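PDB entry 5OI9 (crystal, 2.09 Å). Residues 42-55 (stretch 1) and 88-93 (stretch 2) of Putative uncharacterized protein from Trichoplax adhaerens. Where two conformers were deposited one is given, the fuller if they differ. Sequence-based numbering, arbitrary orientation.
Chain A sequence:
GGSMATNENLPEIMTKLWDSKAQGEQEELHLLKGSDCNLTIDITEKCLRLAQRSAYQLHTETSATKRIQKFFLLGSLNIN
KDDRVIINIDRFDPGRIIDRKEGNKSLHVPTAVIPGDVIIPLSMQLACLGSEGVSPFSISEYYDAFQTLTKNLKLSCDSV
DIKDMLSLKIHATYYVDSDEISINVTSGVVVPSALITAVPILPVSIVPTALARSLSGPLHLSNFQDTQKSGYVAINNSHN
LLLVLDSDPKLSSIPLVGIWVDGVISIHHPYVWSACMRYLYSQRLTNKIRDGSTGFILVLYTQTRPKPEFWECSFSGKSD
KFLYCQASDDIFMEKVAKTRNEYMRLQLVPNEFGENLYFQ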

# COMPACT_ATOMS: atom_id res chain seq x y z
N ASP A 42 -11.10 8.72 3.49
CA ASP A 42 -12.32 9.02 4.22
C ASP A 42 -12.04 8.89 5.72
O ASP A 42 -11.60 7.83 6.17
CB ASP A 42 -13.47 8.09 3.81
CG ASP A 42 -13.92 8.32 2.38
OD1 ASP A 42 -13.77 9.45 1.88
OD2 ASP A 42 -14.43 7.36 1.76
N ILE A 43 -12.31 9.96 6.47
CA ILE A 43 -12.02 10.02 7.90
C ILE A 43 -13.32 10.34 8.62
O ILE A 43 -13.95 11.36 8.36
CB ILE A 43 -10.96 11.08 8.22
CG1 ILE A 43 -9.75 10.94 7.30
CG2 ILE A 43 -10.54 11.00 9.68
CD1 ILE A 43 -8.67 11.97 7.56
N THR A 44 -13.71 9.47 9.55
CA THR A 44 -14.96 9.68 10.27
C THR A 44 -14.81 10.79 11.30
O THR A 44 -13.74 10.97 11.90
CB THR A 44 -15.43 8.40 10.96
OG1 THR A 44 -14.54 8.09 12.04
CG2 THR A 44 -15.46 7.24 9.97
N GLU A 45 -15.89 11.54 11.51
CA GLU A 45 -15.89 12.58 12.53
C GLU A 45 -15.69 12.00 13.92
O GLU A 45 -15.05 12.62 14.77
CB GLU A 45 -17.19 13.38 12.46
CG GLU A 45 -17.31 14.52 13.47
CD GLU A 45 -17.86 14.06 14.81
OE1 GLU A 45 -18.43 12.95 14.88
OE2 GLU A 45 -17.72 14.81 15.80
N LYS A 46 -16.21 10.79 14.16
CA LYS A 46 -16.14 10.19 15.49
C LYS A 46 -14.70 9.93 15.91
O LYS A 46 -14.33 10.19 17.06
CB LYS A 46 -16.95 8.90 15.52
CG LYS A 46 -17.17 8.34 16.92
CD LYS A 46 -17.53 6.87 16.86
CE LYS A 46 -18.62 6.61 15.83
NZ LYS A 46 -18.76 5.16 15.53
N CYS A 47 -13.86 9.40 15.01
CA CYS A 47 -12.49 9.12 15.42
C CYS A 47 -11.68 10.40 15.55
O CYS A 47 -10.81 10.49 16.42
CB CYS A 47 -11.82 8.12 14.45
SG CYS A 47 -11.28 8.73 12.83
N LEU A 48 -11.98 11.42 14.74
CA LEU A 48 -11.39 12.74 14.96
C LEU A 48 -11.83 13.33 16.30
O LEU A 48 -11.03 13.96 17.00
CB LEU A 48 -11.75 13.68 13.82
CG LEU A 48 -11.11 13.41 12.45
CD1 LEU A 48 -11.69 14.34 11.40
CD2 LEU A 48 -9.60 13.57 12.53
N ARG A 49 -13.10 13.14 16.66
CA ARG A 49 -13.58 13.65 17.94
C ARG A 49 -12.89 12.94 19.11
O ARG A 49 -12.52 13.59 20.10
CB ARG A 49 -15.10 13.49 18.03
CG ARG A 49 -15.70 14.04 19.32
CD ARG A 49 -17.20 13.82 19.40
NE ARG A 49 -17.93 14.60 18.40
CZ ARG A 49 -18.36 15.84 18.59
NH1 ARG A 49 -18.14 16.45 19.74
NH2 ARG A 49 -19.01 16.48 17.63
N LEU A 50 -12.70 11.62 19.00
CA LEU A 50 -11.97 10.90 20.04
C LEU A 50 -10.51 11.35 20.09
O LEU A 50 -9.95 11.49 21.18
CB LEU A 50 -12.05 9.39 19.78
CG LEU A 50 -13.42 8.73 19.89
CD1 LEU A 50 -13.33 7.28 19.45
CD2 LEU A 50 -13.95 8.82 21.31
N ALA A 51 -9.89 11.57 18.93
CA ALA A 51 -8.51 12.04 18.90
C ALA A 51 -8.38 13.40 19.57
O ALA A 51 -7.48 13.62 20.39
CB ALA A 51 -8.00 12.10 17.46
N GLN A 52 -9.28 14.33 19.23
CA GLN A 52 -9.23 15.65 19.83
C GLN A 52 -9.56 15.59 21.32
O GLN A 52 -8.95 16.30 22.13
CB GLN A 52 -10.18 16.60 19.10
CG GLN A 52 -10.05 18.06 19.50
CD GLN A 52 -10.75 18.39 20.81
OE1 GLN A 52 -11.79 17.82 21.12
NE2 GLN A 52 -10.16 19.29 21.58
N ARG A 53 -10.52 14.75 21.70
CA ARG A 53 -10.88 14.61 23.11
C ARG A 53 -9.68 14.13 23.92
O ARG A 53 -9.36 14.71 24.97
CB ARG A 53 -12.06 13.65 23.25
CG ARG A 53 -12.51 13.42 24.68
CD ARG A 53 -13.69 12.45 24.75
NE ARG A 53 -13.34 11.13 24.24
CZ ARG A 53 -12.84 10.15 24.98
NH1 ARG A 53 -12.62 10.34 26.27
NH2 ARG A 53 -12.55 8.98 24.43
N SER A 54 -9.01 13.07 23.46
CA SER A 54 -7.85 12.56 24.16
C SER A 54 -6.73 13.59 24.20
O SER A 54 -6.05 13.75 25.23
CB SER A 54 -7.36 11.27 23.50
OG SER A 54 -8.42 10.34 23.37
N ALA A 55 -6.53 14.32 23.10
CA ALA A 55 -5.46 15.31 23.04
C ALA A 55 -5.73 16.46 24.00
O ALA A 55 -4.80 16.96 24.66
CB ALA A 55 -5.31 15.83 21.61
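Stretch 2 (88-93) NIDRFD

Stretch 2 is a single strand that meets two kinds of partner in succession: its first residues pair in parallel with the strand 42-44, and its later residues run on beside the helix 45-55 into which that strand leads. The direction is nearly kept throughout. The strand axes cross at -18° with a closest approach of 4.9 Å, whereas the helix axis passes the strand at 6.9 Å with a crossing angle of 23°, both N-to-C directions pointing broadly the same way.

In the paired part, Asp42 lies beside Asn88 and Ile43 beside Ile89, with CA-CA distances of 5.0 and 4.8 Å. Ile89 supplies both backbone hydrogen bonds of the ladder: its N donates to Asp42 O at 2.7 Å, and its O accepts from Thr44 N at 3.1 Å. This is the parallel pattern, in which one residue bonds to the two neighbours of the residue opposite it. Ile43 CA also approaches Ile89 O at 3.4 Å in a CA-H...O contact. The two isoleucine side chains share one face of the sheet, with Ile43 CG1 4.1 Å from Ile89 CD1; Asp42 and Asn88 project from the other face, where Asp42 CB is 4.0 Å from Asn88 OD1.

The pairing gives way where Thr44 caps the helix, its OG1 accepting a weak hydrogen bond from Cys47 N at 3.3 Å. Thr44 CG2 packs 3.7 Å from Asp90 CB, and a water joins the two residues, lying 2.6 Å from Thr44 OG1 and donating to Asp90 O at 3.0 Å. At Asp90 the backbone departs from the extended values of its neighbours, with phi/psi of -144/12°; Arg91 and Phe92 return to extended conformations. Cys47, in the first turn of the helix, fits against this part of the strand, its CB 3.7 Å from Arg91 N and its SG 4.3 Å from Ile89 CG2.

Phe92 makes the largest contribution, with 110 Å² covered by stretch 1 out of 513 Å² buried in total on both sides. Its side chain, with chi1 in the t well, points toward the helix and lays one ring face over the backbone: Ala51 CA sits 3.7 Å from the ring centroid, 17° off the normal, in a CH-pi contact. Ala51 CB reaches Phe92 CD1 at 3.5 Å, and Leu50 CB lies 4.1 Å from Phe92 CD2. Farther along, Ser54 OG approaches Phe92 CE2 obliquely at 3.1 Å while donating to Leu50 O at 2.9 Å, so the hydroxyl's hydrogen is directed to the helix backbone.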

# COMPACT_ATOMS: atom_id res chain seq x y z
N ASN A 88 -10.15 3.92 4.42
CA ASN A 88 -11.27 4.24 5.31
C ASN A 88 -10.74 4.31 6.74
O ASN A 88 -10.48 3.28 7.36
CB ASN A 88 -12.38 3.20 5.18
CG ASN A 88 -13.65 3.60 5.90
OD1 ASN A 88 -13.99 4.78 5.99
ND2 ASN A 88 -14.37 2.62 6.44
N ILE A 89 -10.59 5.52 7.25
CA ILE A 89 -10.03 5.76 8.58
C ILE A 89 -11.19 5.98 9.55
O ILE A 89 -11.96 6.94 9.40
CB ILE A 89 -9.08 6.97 8.58
CG1 ILE A 89 -7.97 6.77 7.55
CG2 ILE A 89 -8.50 7.19 9.97
CD1 ILE A 89 -6.97 7.91 7.50
N ASP A 90 -11.30 5.10 10.56
CA ASP A 90 -12.43 5.18 11.48
C ASP A 90 -12.08 4.81 12.92
O ASP A 90 -13.00 4.62 13.73
CB ASP A 90 -13.57 4.27 10.99
CG ASP A 90 -13.20 2.80 11.01
OD1 ASP A 90 -11.99 2.49 10.93
OD2 ASP A 90 -14.11 1.95 11.11
N ARG A 91 -10.80 4.71 13.27
CA ARG A 91 -10.42 4.31 14.61
C ARG A 91 -9.27 5.18 15.11
O ARG A 91 -8.29 5.38 14.40
CB ARG A 91 -10.01 2.83 14.65
CG ARG A 91 -11.17 1.86 14.65
CD ARG A 91 -10.68 0.46 14.38
NE ARG A 91 -10.17 0.33 13.01
CZ ARG A 91 -9.20 -0.48 12.65
NH1 ARG A 91 -8.60 -1.25 13.55
NH2 ARG A 91 -8.81 -0.53 11.38
N PHE A 92 -9.41 5.68 16.33
CA PHE A 92 -8.35 6.40 17.02
C PHE A 92 -7.67 5.47 18.01
O PHE A 92 -8.32 4.65 18.66
CB PHE A 92 -8.90 7.62 17.75
CG PHE A 92 -7.95 8.21 18.75
CD1 PHE A 92 -6.85 8.93 18.34
CD2 PHE A 92 -8.16 8.03 20.11
CE1 PHE A 92 -5.97 9.47 19.26
CE2 PHE A 92 -7.29 8.57 21.04
CZ PHE A 92 -6.19 9.29 20.61
N ASP A 93 -6.35 5.60 18.12
CA ASP A 93 -5.56 4.75 19.00
C ASP A 93 -4.43 5.56 19.61
O ASP A 93 -3.53 6.00 18.89
CB ASP A 93 -5.02 3.55 18.22
CG ASP A 93 -4.26 2.57 19.10
OD1 ASP A 93 -4.34 2.68 20.34
OD2 ASP A 93 -3.58 1.68 18.55
O HOH W 1 -15.57 6.11 13.43